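Local coordinates for TbpB (Actinobacillus pleuropneumoniae, PDB 3HOL), which probably binds host transferrin at the bacterial surface as the lipoprotein part of the transferrin receptor used for iron acquisition, at residues G313-H318 with V330-N335; M339-L344 with G498-A503; T121-W126 with T172-V177. All coordinates share one frame; numbering follows the deposited sequence.

Interaction 1: residues G313-H318 with V330-N335; sequences GFTNKH and VACCSN
Phe314 lies against the vicinal disulfide of Cys332 and Cys333, and its ring is bordered by Ser334, Asn335 and the two cysteines. CG stands anti to the backbone N (chi1 -176°), which swings the ring toward residues 332-335. Phe314 CB is 4.1 Å from Ser334 OG, and CD1 comes nearer the same hydroxyl oxygen, at 3.5 Å. Farther out on that side, CE1 reaches Asn335 OD1 and Cys333 CB; the amide of Asn335 is turned 39° from the ring, and its ND2 bonds to Asp9. At the tip, Phe314 CZ touches Cys333 CB at 3.8 Å, an off-centre CH-pi contact. On the other side Phe314 CE2 is 3.5 Å from Cys332 SG; the sulfurs of Cys332 and Cys333 both make oblique sulfur-aromatic contacts with the ring. This cluster lies at the open end of the beta hairpin of strands 315-322 and 325-332 in the C-lobe handle domain. The peptide between the two cysteines is cis, and just beyond it Ser334 N donates to Phe314 O at 3.0 Å. Within the hairpin, Asn316 and Ala331 form an antiparallel hydrogen-bonded pair, with Ala331 N 2.9 Å from Asn316 O. Thr315 CG2 packs on Cys332 SG at 3.6 Å.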
ATOM      1  N   GLY A 313     -24.323  -7.077  -0.951  1.00 29.29           N
ATOM      2  CA  GLY A 313     -24.868  -6.853  -2.288  1.00 27.34           C
ATOM      3  C   GLY A 313     -23.911  -7.201  -3.405  1.00 25.78           C
ATOM      4  O   GLY A 313     -22.693  -7.281  -3.191  1.00 24.47           O
ATOM      5  N   PHE A 314     -24.459  -7.385  -4.601  1.00 24.62           N
ATOM      6  CA  PHE A 314     -23.635  -7.483  -5.795  1.00 23.98           C
ATOM      7  C   PHE A 314     -22.672  -6.291  -5.896  1.00 23.60           C
ATOM      8  O   PHE A 314     -21.482  -6.470  -6.128  1.00 22.80           O
ATOM      9  CB  PHE A 314     -24.469  -7.576  -7.068  1.00 23.64           C
ATOM     10  CG  PHE A 314     -23.631  -7.775  -8.276  1.00 21.90           C
ATOM     11  CD1 PHE A 314     -22.979  -8.973  -8.476  1.00 19.63           C
ATOM     12  CD2 PHE A 314     -23.435  -6.739  -9.170  1.00 21.16           C
ATOM     13  CE1 PHE A 314     -22.146  -9.161  -9.584  1.00 21.44           C
ATOM     14  CE2 PHE A 314     -22.616  -6.911 -10.270  1.00 22.69           C
ATOM     15  CZ  PHE A 314     -21.967  -8.134 -10.479  1.00 22.79           C
ATOM     16  N   THR A 315     -23.206  -5.091  -5.686  1.00 24.30           N
ATOM     17  CA  THR A 315     -22.394  -3.918  -5.418  1.00 25.38           C
ATOM     18  C   THR A 315     -22.855  -3.325  -4.092  1.00 26.18           C
ATOM     19  O   THR A 315     -23.988  -3.559  -3.646  1.00 25.89           O
ATOM     20  CB  THR A 315     -22.479  -2.863  -6.561  1.00 26.00           C
ATOM     21  OG1 THR A 315     -23.786  -2.267  -6.599  1.00 26.89           O
ATOM     22  CG2 THR A 315     -22.166  -3.493  -7.926  1.00 25.10           C
ATOM     23  N   ASN A 316     -21.978  -2.563  -3.455  1.00 26.44           N
ATOM     24  CA  ASN A 316     -22.235  -1.980  -2.134  1.00 26.99           C
ATOM     25  C   ASN A 316     -21.761  -0.533  -2.094  1.00 27.54           C
ATOM     26  O   ASN A 316     -20.631  -0.210  -2.530  1.00 26.84           O
ATOM     27  CB  ASN A 316     -21.481  -2.758  -1.063  1.00 27.31           C
ATOM     28  CG  ASN A 316     -21.914  -4.204  -0.977  1.00 27.94           C
ATOM     29  OD1 ASN A 316     -22.930  -4.516  -0.367  1.00 26.78           O
ATOM     30  ND2 ASN A 316     -21.124  -5.100  -1.562  1.00 26.23           N
ATOM     31  N   LYS A 317     -22.635   0.326  -1.582  1.00 27.63           N
ATOM     32  CA  LYS A 317     -22.332   1.734  -1.359  1.00 27.78           C
ATOM     33  C   LYS A 317     -21.710   1.993   0.018  1.00 27.83           C
ATOM     34  O   LYS A 317     -22.192   1.498   1.040  1.00 27.40           O
ATOM     35  CB  LYS A 317     -23.606   2.571  -1.481  1.00 27.94           C
ATOM     36  CG  LYS A 317     -23.371   4.077  -1.232  1.00 28.86           C
ATOM     37  CD  LYS A 317     -24.654   4.912  -1.243  1.00 31.50           C
ATOM     38  CE  LYS A 317     -25.486   4.687  -2.488  1.00 33.74           C
ATOM     39  NZ  LYS A 317     -25.265   5.723  -3.525  1.00 34.49           N
ATOM     40  N   HIS A 318     -20.661   2.818   0.042  1.00 28.30           N
ATOM     41  CA  HIS A 318     -20.000   3.189   1.295  1.00 28.21           C
ATOM     42  C   HIS A 318     -19.958   4.697   1.365  1.00 29.54           C
ATOM     43  O   HIS A 318     -19.553   5.367   0.408  1.00 28.95           O
ATOM     44  CB  HIS A 318     -18.592   2.598   1.374  1.00 27.97           C
ATOM     45  CG  HIS A 318     -18.552   1.100   1.291  1.00 25.82           C
ATOM     46  ND1 HIS A 318     -18.519   0.418   0.090  1.00 25.76           N
ATOM     47  CD2 HIS A 318     -18.522   0.155   2.254  1.00 24.37           C
ATOM     48  CE1 HIS A 318     -18.473  -0.881   0.318  1.00 23.41           C
ATOM     49  NE2 HIS A 318     -18.462  -1.066   1.623  1.00 24.96           N
ATOM     50  N   VAL A 330     -19.089   3.100  -4.581  1.00 23.46           N
ATOM     51  CA  VAL A 330     -19.940   1.965  -4.918  1.00 22.97           C
ATOM     52  C   VAL A 330     -19.054   0.911  -5.562  1.00 21.63           C
ATOM     53  O   VAL A 330     -18.550   1.097  -6.679  1.00 23.11           O
ATOM     54  CB  VAL A 330     -21.089   2.360  -5.897  1.00 23.44           C
ATOM     55  CG1 VAL A 330     -21.900   1.132  -6.263  1.00 23.98           C
ATOM     56  CG2 VAL A 330     -21.994   3.428  -5.290  1.00 23.30           C
ATOM     57  N   ALA A 331     -18.871  -0.200  -4.881  1.00 19.89           N
ATOM     58  CA  ALA A 331     -17.833  -1.137  -5.243  1.00 19.69           C
ATOM     59  C   ALA A 331     -18.452  -2.422  -5.737  1.00 19.05           C
ATOM     60  O   ALA A 331     -19.449  -2.880  -5.162  1.00 19.85           O
ATOM     61  CB  ALA A 331     -16.961  -1.429  -4.016  1.00 19.17           C
ATOM     62  N   CYS A 332     -17.835  -3.002  -6.763  1.00 18.24           N
ATOM     63  CA  CYS A 332     -18.233  -4.263  -7.377  1.00 18.20           C
ATOM     64  C   CYS A 332     -17.034  -5.193  -7.249  1.00 18.32           C
ATOM     65  O   CYS A 332     -15.896  -4.713  -7.309  1.00 18.08           O
ATOM     66  CB  CYS A 332     -18.530  -4.034  -8.874  1.00 18.44           C
ATOM     67  SG  CYS A 332     -19.597  -5.292  -9.679  1.00 19.16           S
ATOM     68  N   CYS A 333     -17.216  -6.504  -7.125  1.00 19.26           N
ATOM     69  CA  CYS A 333     -18.493  -7.228  -7.154  1.00 20.09           C
ATOM     70  C   CYS A 333     -18.472  -8.359  -6.105  1.00 20.76           C
ATOM     71  O   CYS A 333     -17.396  -8.868  -5.741  1.00 20.30           O
ATOM     72  CB  CYS A 333     -18.676  -7.886  -8.528  1.00 19.93           C
ATOM     73  SG  CYS A 333     -18.357  -6.836  -9.983  1.00 20.96           S
ATOM     74  N   SER A 334     -19.656  -8.800  -5.670  1.00 21.07           N
ATOM     75  CA  SER A 334     -19.771  -9.898  -4.677  1.00 21.71           C
ATOM     76  C   SER A 334     -19.136 -11.239  -5.131  1.00 21.19           C
ATOM     77  O   SER A 334     -18.791 -12.077  -4.316  1.00 21.56           O
ATOM     78  CB  SER A 334     -21.264 -10.116  -4.302  1.00 22.54           C
ATOM     79  OG  SER A 334     -22.007 -10.430  -5.468  1.00 23.54           O
ATOM     80  N   ASN A 335     -18.967 -11.427  -6.431  1.00 20.75           N
ATOM     81  CA  ASN A 335     -18.392 -12.656  -6.966  1.00 20.92           C
ATOM     82  C   ASN A 335     -16.901 -12.553  -7.334  1.00 20.99           C
ATOM     83  O   ASN A 335     -16.331 -13.489  -7.914  1.00 21.32           O
ATOM     84  CB  ASN A 335     -19.209 -13.141  -8.173  1.00 21.45           C
ATOM     85  CG  ASN A 335     -19.049 -12.232  -9.409  1.00 22.04           C
ATOM     86  OD1 ASN A 335     -18.954 -11.015  -9.301  1.00 22.92           O
ATOM     87  ND2 ASN A 335     -19.043 -12.834 -10.569  1.00 23.39           N
TER

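Interaction 2: residues M339-L344 with G498-A503; sequences MKFGQL and GAVFGA
Phe341 makes the largest single contribution to the contact between 339-344 and 498-503, two strands that run roughly antiparallel (148°) with axes 6.9 Å apart and no hydrogen bond between them. The apolar part is its meeting with Val500. Phe341 CD1 lies 4.0 Å from Val500 CG2 as the two side chains lie alongside one another, pointing opposite ways, and the same methyl also nears Phe341 CB. Val500 CG2 is further 4.1 Å from Gly342 O.

Ring and methyl contacts with the backbone make up the rest. CE2 of Phe341 comes 3.4 Å from Gly502 N, which approaches obliquely, while Phe501 C lies over one face of the Phe341 ring, 3.9 Å from the ring plane and nearer its margin than its centre. Gly502 has no side chain, and a CB position there would fall within clashing distance of Phe341 CE2 and Met339 CE. Met339 bends at chi3 (-48°), which brings its CE to 3.8 Å from Phe501 O; Met339 SD stands 4.0 Å from Gly502 CA.

Every touching residue is buried, and the contact joins handle to barrel in the C-lobe. Strand 339-346 runs between 325-332 and 356-363 in the handle sheet, while 495-508 pairs with 375-387 and 483-492 in the barrel. Leu360 of strand 356-363 touches both Met339 and Phe341, and Thr381 and Asp383 of strand 375-387 also meet Phe341.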
ATOM      1  N   MET A 339     -10.050  -8.558  -6.665  1.00 11.74           N
ATOM      2  CA  MET A 339     -10.136  -7.236  -7.293  1.00 13.16           C
ATOM      3  C   MET A 339     -11.446  -6.580  -6.884  1.00 13.18           C
ATOM      4  O   MET A 339     -12.357  -7.251  -6.422  1.00 13.82           O
ATOM      5  CB  MET A 339     -10.053  -7.347  -8.832  1.00 13.62           C
ATOM      6  CG  MET A 339     -11.161  -8.221  -9.502  1.00 14.25           C
ATOM      7  SD  MET A 339     -11.321  -7.863 -11.275  1.00 17.98           S
ATOM      8  CE  MET A 339     -11.393  -6.057 -11.315  1.00 15.47           C
ATOM      9  N   LYS A 340     -11.512  -5.259  -7.041  1.00 13.91           N
ATOM     10  CA  LYS A 340     -12.696  -4.438  -6.778  1.00 14.08           C
ATOM     11  C   LYS A 340     -12.634  -3.295  -7.769  1.00 13.94           C
ATOM     12  O   LYS A 340     -11.534  -2.819  -8.081  1.00 11.86           O
ATOM     13  CB  LYS A 340     -12.614  -3.818  -5.376  1.00 14.61           C
ATOM     14  CG  LYS A 340     -12.913  -4.781  -4.213  1.00 18.62           C
ATOM     15  CD  LYS A 340     -14.417  -5.088  -4.145  1.00 24.98           C
ATOM     16  CE  LYS A 340     -14.833  -5.836  -2.877  1.00 26.68           C
ATOM     17  NZ  LYS A 340     -15.086  -7.260  -3.221  1.00 30.35           N
ATOM     18  N   PHE A 341     -13.791  -2.844  -8.247  1.00 13.27           N
ATOM     19  CA  PHE A 341     -13.837  -1.664  -9.114  1.00 13.97           C
ATOM     20  C   PHE A 341     -15.140  -0.951  -8.856  1.00 14.18           C
ATOM     21  O   PHE A 341     -16.064  -1.528  -8.298  1.00 15.22           O
ATOM     22  CB  PHE A 341     -13.674  -2.032 -10.612  1.00 13.65           C
ATOM     23  CG  PHE A 341     -14.815  -2.879 -11.180  1.00 14.05           C
ATOM     24  CD1 PHE A 341     -15.995  -2.274 -11.659  1.00 15.20           C
ATOM     25  CD2 PHE A 341     -14.692  -4.275 -11.246  1.00 14.14           C
ATOM     26  CE1 PHE A 341     -17.042  -3.065 -12.196  1.00 16.30           C
ATOM     27  CE2 PHE A 341     -15.753  -5.082 -11.783  1.00 14.83           C
ATOM     28  CZ  PHE A 341     -16.906  -4.472 -12.244  1.00 14.85           C
ATOM     29  N   GLY A 342     -15.215   0.318  -9.191  1.00 14.12           N
ATOM     30  CA  GLY A 342     -16.503   0.966  -9.109  1.00 14.90           C
ATOM     31  C   GLY A 342     -16.372   2.445  -9.248  1.00 16.21           C
ATOM     32  O   GLY A 342     -15.442   2.949  -9.914  1.00 15.86           O
ATOM     33  N   GLN A 343     -17.326   3.124  -8.616  1.00 17.88           N
ATOM     34  CA  GLN A 343     -17.480   4.558  -8.729  1.00 20.03           C
ATOM     35  C   GLN A 343     -17.198   5.250  -7.412  1.00 20.57           C
ATOM     36  O   GLN A 343     -17.477   4.714  -6.331  1.00 20.87           O
ATOM     37  CB  GLN A 343     -18.896   4.901  -9.251  1.00 21.86           C
ATOM     38  CG  GLN A 343     -19.099   4.352 -10.661  1.00 25.33           C
ATOM     39  CD  GLN A 343     -20.446   4.670 -11.275  1.00 34.53           C
ATOM     40  OE1 GLN A 343     -21.199   5.513 -10.756  1.00 37.88           O
ATOM     41  NE2 GLN A 343     -20.772   3.986 -12.397  1.00 31.45           N
ATOM     42  N   LEU A 344     -16.660   6.452  -7.513  1.00 20.61           N
ATOM     43  CA  LEU A 344     -16.336   7.238  -6.335  1.00 21.96           C
ATOM     44  C   LEU A 344     -16.624   8.710  -6.619  1.00 22.89           C
ATOM     45  O   LEU A 344     -16.118   9.266  -7.598  1.00 22.98           O
ATOM     46  CB  LEU A 344     -14.860   7.038  -5.997  1.00 20.92           C
ATOM     47  CG  LEU A 344     -14.257   7.806  -4.848  1.00 22.50           C
ATOM     48  CD1 LEU A 344     -14.716   7.226  -3.495  1.00 22.04           C
ATOM     49  CD2 LEU A 344     -12.754   7.755  -5.028  1.00 19.69           C
ATOM     50  N   GLY A 498     -14.046   7.148 -19.797  1.00 17.98           N
ATOM     51  CA  GLY A 498     -13.341   6.512 -18.678  1.00 17.14           C
ATOM     52  C   GLY A 498     -14.107   5.231 -18.354  1.00 16.85           C
ATOM     53  O   GLY A 498     -15.334   5.244 -18.258  1.00 17.20           O
ATOM     54  N   ALA A 499     -13.400   4.110 -18.187  1.00 15.89           N
ATOM     55  CA  ALA A 499     -14.081   2.848 -18.065  1.00 14.63           C
ATOM     56  C   ALA A 499     -13.240   1.947 -17.177  1.00 14.53           C
ATOM     57  O   ALA A 499     -12.016   1.891 -17.342  1.00 13.56           O
ATOM     58  CB  ALA A 499     -14.249   2.206 -19.461  1.00 14.65           C
ATOM     59  N   VAL A 500     -13.886   1.255 -16.236  1.00 13.68           N
ATOM     60  CA  VAL A 500     -13.217   0.175 -15.482  1.00 14.02           C
ATOM     61  C   VAL A 500     -14.041  -1.094 -15.583  1.00 15.07           C
ATOM     62  O   VAL A 500     -15.271  -1.019 -15.549  1.00 16.85           O
ATOM     63  CB  VAL A 500     -12.988   0.551 -13.985  1.00 14.46           C
ATOM     64  CG1 VAL A 500     -11.952   1.648 -13.879  1.00 12.78           C
ATOM     65  CG2 VAL A 500     -14.308   1.001 -13.311  1.00 12.08           C
ATOM     66  N   PHE A 501     -13.392  -2.241 -15.702  1.00 15.62           N
ATOM     67  CA  PHE A 501     -14.132  -3.489 -15.859  1.00 16.07           C
ATOM     68  C   PHE A 501     -13.529  -4.658 -15.076  1.00 17.11           C
ATOM     69  O   PHE A 501     -12.342  -4.659 -14.742  1.00 16.79           O
ATOM     70  CB  PHE A 501     -14.276  -3.853 -17.364  1.00 15.02           C
ATOM     71  CG  PHE A 501     -12.964  -4.087 -18.077  1.00 15.49           C
ATOM     72  CD1 PHE A 501     -12.352  -5.340 -18.056  1.00 15.65           C
ATOM     73  CD2 PHE A 501     -12.341  -3.052 -18.766  1.00 13.84           C
ATOM     74  CE1 PHE A 501     -11.141  -5.562 -18.714  1.00 16.10           C
ATOM     75  CE2 PHE A 501     -11.144  -3.260 -19.449  1.00 15.35           C
ATOM     76  CZ  PHE A 501     -10.536  -4.518 -19.410  1.00 16.45           C
ATOM     77  N   GLY A 502     -14.350  -5.687 -14.827  1.00 16.87           N
ATOM     78  CA  GLY A 502     -13.887  -6.887 -14.165  1.00 17.93           C
ATOM     79  C   GLY A 502     -14.726  -8.070 -14.641  1.00 19.16           C
ATOM     80  O   GLY A 502     -15.861  -7.867 -15.037  1.00 18.16           O
ATOM     81  N   ALA A 503     -14.150  -9.276 -14.620  1.00 19.75           N
ATOM     82  CA  ALA A 503     -14.818 -10.482 -15.134  1.00 21.47           C
ATOM     83  C   ALA A 503     -14.288 -11.749 -14.467  1.00 22.21           C
ATOM     84  O   ALA A 503     -13.112 -11.833 -14.147  1.00 22.12           O
ATOM     85  CB  ALA A 503     -14.652 -10.579 -16.666  1.00 21.02           C
TER

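Interaction 3: residues T121-W126 with T172-V177; sequences TYTGSW and TSQFEV
Strands 119-133 and 171-178 are antiparallel neighbours in the N-lobe beta barrel, and Tyr122, Gly124, Ser173 and Phe175 carry the ladder that joins 121-126 to 172-177. Tyr122 with Phe175 and Gly124 with Ser173 are the hydrogen-bonded pairs; Thr121 with Glu176, Thr123 with Gln174 and Ser125 with Thr172 are non-hydrogen-bonded. Phe175 N reaches Tyr122 O at 2.8 Å, and Ser173 N bonds to Gly124 O.

Tyr122, Ser173 and Phe175 share the face that meets strand 245-251 and other barrel strands, consistent with the barrel interior. Tyr122 CE2 lies 3.7 Å from Val177 CG2, which approaches the ring obliquely, while Tyr122 OH bonds to Ala243 O. Phe175 and Tyr122 meet at their CB atoms, and the ring of Phe175 goes on to meet Phe261 of strand 257-265.

The other face carries Thr121, Thr123, Gln174 and Glu176. There Thr121 CG2 packs across Gln174 CG at 3.7 Å. CG2 is anti to the backbone N of Thr121, and OG1 is beside it (chi1 -69°); Thr121 OG1 is 2.9 Å from a water, which accepts a bond from Gln174 NE2 at 2.7 Å. This water links the polar ends of two residues that are not directly paired in the ladder.

Trp126 presents its ring edge to the backbone of Thr172: CD1 is 3.2 Å from Thr172 O, near the ring plane, and NE1 donates instead to Ser189 O of strand 183-190. Ser173 OG lies between its own backbone N and carbonyl carbon (chi1 65°), and from there donates to Ser125 O at 3.0 Å, meeting that oxygen from above the carbonyl plane.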
ATOM      1  N   THR A 121      20.413  -6.025  -2.048  1.00  9.39           N
ATOM      2  CA  THR A 121      20.827  -5.570  -0.693  1.00 10.62           C
ATOM      3  C   THR A 121      20.350  -4.149  -0.508  1.00  9.96           C
ATOM      4  O   THR A 121      20.688  -3.307  -1.309  1.00  9.13           O
ATOM      5  CB  THR A 121      22.370  -5.644  -0.555  1.00 10.99           C
ATOM      6  OG1 THR A 121      22.717  -7.017  -0.537  1.00 15.56           O
ATOM      7  CG2 THR A 121      22.859  -5.006   0.745  1.00 12.49           C
ATOM      8  N   TYR A 122      19.533  -3.895   0.526  1.00  9.20           N
ATOM      9  CA  TYR A 122      19.142  -2.521   0.865  1.00  7.81           C
ATOM     10  C   TYR A 122      20.033  -2.107   2.044  1.00  8.62           C
ATOM     11  O   TYR A 122      20.128  -2.839   3.052  1.00  9.53           O
ATOM     12  CB  TYR A 122      17.694  -2.503   1.317  1.00  6.69           C
ATOM     13  CG  TYR A 122      16.700  -2.796   0.236  1.00  7.58           C
ATOM     14  CD1 TYR A 122      15.911  -1.773  -0.289  1.00  4.10           C
ATOM     15  CD2 TYR A 122      16.537  -4.100  -0.269  1.00  8.57           C
ATOM     16  CE1 TYR A 122      14.933  -2.045  -1.306  1.00  9.75           C
ATOM     17  CE2 TYR A 122      15.584  -4.380  -1.297  1.00  9.75           C
ATOM     18  CZ  TYR A 122      14.795  -3.343  -1.790  1.00  9.38           C
ATOM     19  OH  TYR A 122      13.869  -3.597  -2.754  1.00 10.54           O
ATOM     20  N   THR A 123      20.623  -0.920   1.943  1.00  8.16           N
ATOM     21  CA  THR A 123      21.489  -0.382   2.949  1.00  8.30           C
ATOM     22  C   THR A 123      20.960   0.940   3.444  1.00  7.27           C
ATOM     23  O   THR A 123      20.516   1.780   2.637  1.00  6.50           O
ATOM     24  CB  THR A 123      22.906  -0.161   2.365  1.00  8.71           C
ATOM     25  OG1 THR A 123      23.423  -1.437   1.948  1.00 13.36           O
ATOM     26  CG2 THR A 123      23.835   0.328   3.460  1.00 12.04           C
ATOM     27  N   GLY A 124      21.062   1.159   4.758  1.00  6.98           N
ATOM     28  CA  GLY A 124      20.571   2.403   5.360  1.00  7.35           C
ATOM     29  C   GLY A 124      20.875   2.480   6.848  1.00  7.87           C
ATOM     30  O   GLY A 124      21.962   2.092   7.281  1.00  8.15           O
ATOM     31  N   SER A 125      19.937   3.038   7.633  1.00  7.04           N
ATOM     32  CA  SER A 125      20.178   3.250   9.060  1.00  7.95           C
ATOM     33  C   SER A 125      19.038   2.677   9.860  1.00  7.74           C
ATOM     34  O   SER A 125      18.079   2.171   9.302  1.00  6.37           O
ATOM     35  CB  SER A 125      20.260   4.746   9.397  1.00  8.34           C
ATOM     36  OG  SER A 125      19.001   5.386   9.131  1.00  8.19           O
ATOM     37  N   TRP A 126      19.170   2.729  11.179  1.00  7.65           N
ATOM     38  CA  TRP A 126      18.036   2.426  12.034  1.00  8.10           C
ATOM     39  C   TRP A 126      18.143   3.396  13.220  1.00  8.14           C
ATOM     40  O   TRP A 126      19.184   4.039  13.392  1.00  7.08           O
ATOM     41  CB  TRP A 126      18.005   0.951  12.444  1.00  7.58           C
ATOM     42  CG  TRP A 126      19.182   0.435  13.333  1.00  8.57           C
ATOM     43  CD1 TRP A 126      20.488   0.187  12.937  1.00  9.48           C
ATOM     44  CD2 TRP A 126      19.108   0.055  14.710  1.00  9.30           C
ATOM     45  NE1 TRP A 126      21.229  -0.288  14.011  1.00  9.23           N
ATOM     46  CE2 TRP A 126      20.404  -0.373  15.104  1.00  7.92           C
ATOM     47  CE3 TRP A 126      18.079   0.070  15.664  1.00 11.66           C
ATOM     48  CZ2 TRP A 126      20.695  -0.787  16.400  1.00  9.99           C
ATOM     49  CZ3 TRP A 126      18.366  -0.356  16.971  1.00 13.00           C
ATOM     50  CH2 TRP A 126      19.679  -0.779  17.322  1.00 11.91           C
ATOM     51  N   THR A 172      23.510   1.404  11.876  1.00  8.05           N
ATOM     52  CA  THR A 172      23.393   1.194  10.428  1.00  8.56           C
ATOM     53  C   THR A 172      22.633  -0.098  10.145  1.00  9.05           C
ATOM     54  O   THR A 172      22.660  -1.048  10.964  1.00  8.95           O
ATOM     55  CB  THR A 172      24.806   1.046   9.773  1.00  8.92           C
ATOM     56  OG1 THR A 172      25.496  -0.052  10.391  1.00  8.92           O
ATOM     57  CG2 THR A 172      25.629   2.357   9.971  1.00 10.88           C
ATOM     58  N   SER A 173      21.952  -0.143   8.998  1.00  7.69           N
ATOM     59  CA  SER A 173      21.146  -1.301   8.693  1.00  8.30           C
ATOM     60  C   SER A 173      21.509  -1.848   7.317  1.00  8.56           C
ATOM     61  O   SER A 173      21.907  -1.095   6.412  1.00  8.35           O
ATOM     62  CB  SER A 173      19.666  -0.919   8.739  1.00  6.66           C
ATOM     63  OG  SER A 173      19.394   0.002   7.713  1.00  8.31           O
ATOM     64  N   GLN A 174      21.337  -3.154   7.157  1.00  8.62           N
ATOM     65  CA  GLN A 174      21.539  -3.814   5.891  1.00  9.30           C
ATOM     66  C   GLN A 174      20.563  -4.984   5.781  1.00  9.86           C
ATOM     67  O   GLN A 174      20.399  -5.752   6.735  1.00  9.49           O
ATOM     68  CB  GLN A 174      23.011  -4.255   5.725  1.00 11.32           C
ATOM     69  CG  GLN A 174      23.317  -4.933   4.383  1.00 13.86           C
ATOM     70  CD  GLN A 174      24.797  -5.222   4.146  1.00 22.98           C
ATOM     71  OE1 GLN A 174      25.649  -4.379   4.400  1.00 23.91           O
ATOM     72  NE2 GLN A 174      25.104  -6.430   3.644  1.00 21.92           N
ATOM     73  N   PHE A 175      19.893  -5.101   4.626  1.00  9.41           N
ATOM     74  CA  PHE A 175      18.907  -6.156   4.419  1.00  9.07           C
ATOM     75  C   PHE A 175      19.170  -6.837   3.083  1.00 10.55           C
ATOM     76  O   PHE A 175      19.531  -6.168   2.123  1.00 12.00           O
ATOM     77  CB  PHE A 175      17.476  -5.574   4.398  1.00  8.65           C
ATOM     78  CG  PHE A 175      17.145  -4.727   5.615  1.00  9.72           C
ATOM     79  CD1 PHE A 175      16.621  -5.316   6.775  1.00  8.10           C
ATOM     80  CD2 PHE A 175      17.372  -3.347   5.591  1.00  8.73           C
ATOM     81  CE1 PHE A 175      16.350  -4.518   7.933  1.00  8.75           C
ATOM     82  CE2 PHE A 175      17.083  -2.521   6.724  1.00 10.72           C
ATOM     83  CZ  PHE A 175      16.574  -3.102   7.881  1.00  7.50           C
ATOM     84  N   GLU A 176      19.013  -8.158   3.021  1.00  8.98           N
ATOM     85  CA  GLU A 176      19.151  -8.837   1.733  1.00  9.23           C
ATOM     86  C   GLU A 176      17.819  -9.441   1.373  1.00  7.87           C
ATOM     87  O   GLU A 176      17.281 -10.244   2.115  1.00  8.69           O
ATOM     88  CB  GLU A 176      20.237  -9.931   1.820  1.00 10.14           C
ATOM     89  CG  GLU A 176      20.374 -10.725   0.547  1.00 12.32           C
ATOM     90  CD  GLU A 176      21.242 -11.983   0.749  1.00 16.68           C
ATOM     91  OE1 GLU A 176      22.464 -11.829   0.667  1.00 17.74           O
ATOM     92  OE2 GLU A 176      20.708 -13.094   1.026  1.00 14.61           O
ATOM     93  N   VAL A 177      17.271  -9.049   0.225  1.00  8.83           N
ATOM     94  CA  VAL A 177      15.942  -9.516  -0.168  1.00  8.10           C
ATOM     95  C   VAL A 177      16.077 -10.458  -1.371  1.00  9.49           C
ATOM     96  O   VAL A 177      16.612 -10.078  -2.425  1.00  9.78           O
ATOM     97  CB  VAL A 177      14.956  -8.358  -0.486  1.00  7.45           C
ATOM     98  CG1 VAL A 177      13.550  -8.921  -0.886  1.00  6.98           C
ATOM     99  CG2 VAL A 177      14.827  -7.417   0.761  1.00  6.79           C
TER
HETATM  100  O   HOH W   1      23.330  -7.886   2.191  1.00 24.61           O

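Interactions 1 and 2 belong to the C-lobe and adjoin through strands 325-332 and 339-346, neighbours in the handle sheet; Cys332 N lies 2.8 Å from Phe341 O, and Cys333 SG packs on Phe341 CZ. Interaction 3 is in the N-lobe barrel, its centre about 42 Å from that of interaction 1 and about 38 Å from that of interaction 2. Interaction 2 is fully buried and makes no hydrogen bond, since it joins separate sheets through side chains and a glycine. Interactions 1 and 3 are partly buried pairings within one sheet, zipped by backbone bonds. They differ in their extras: a disulfide against a ring in one, a water bridge and serine hydroxyl in the other.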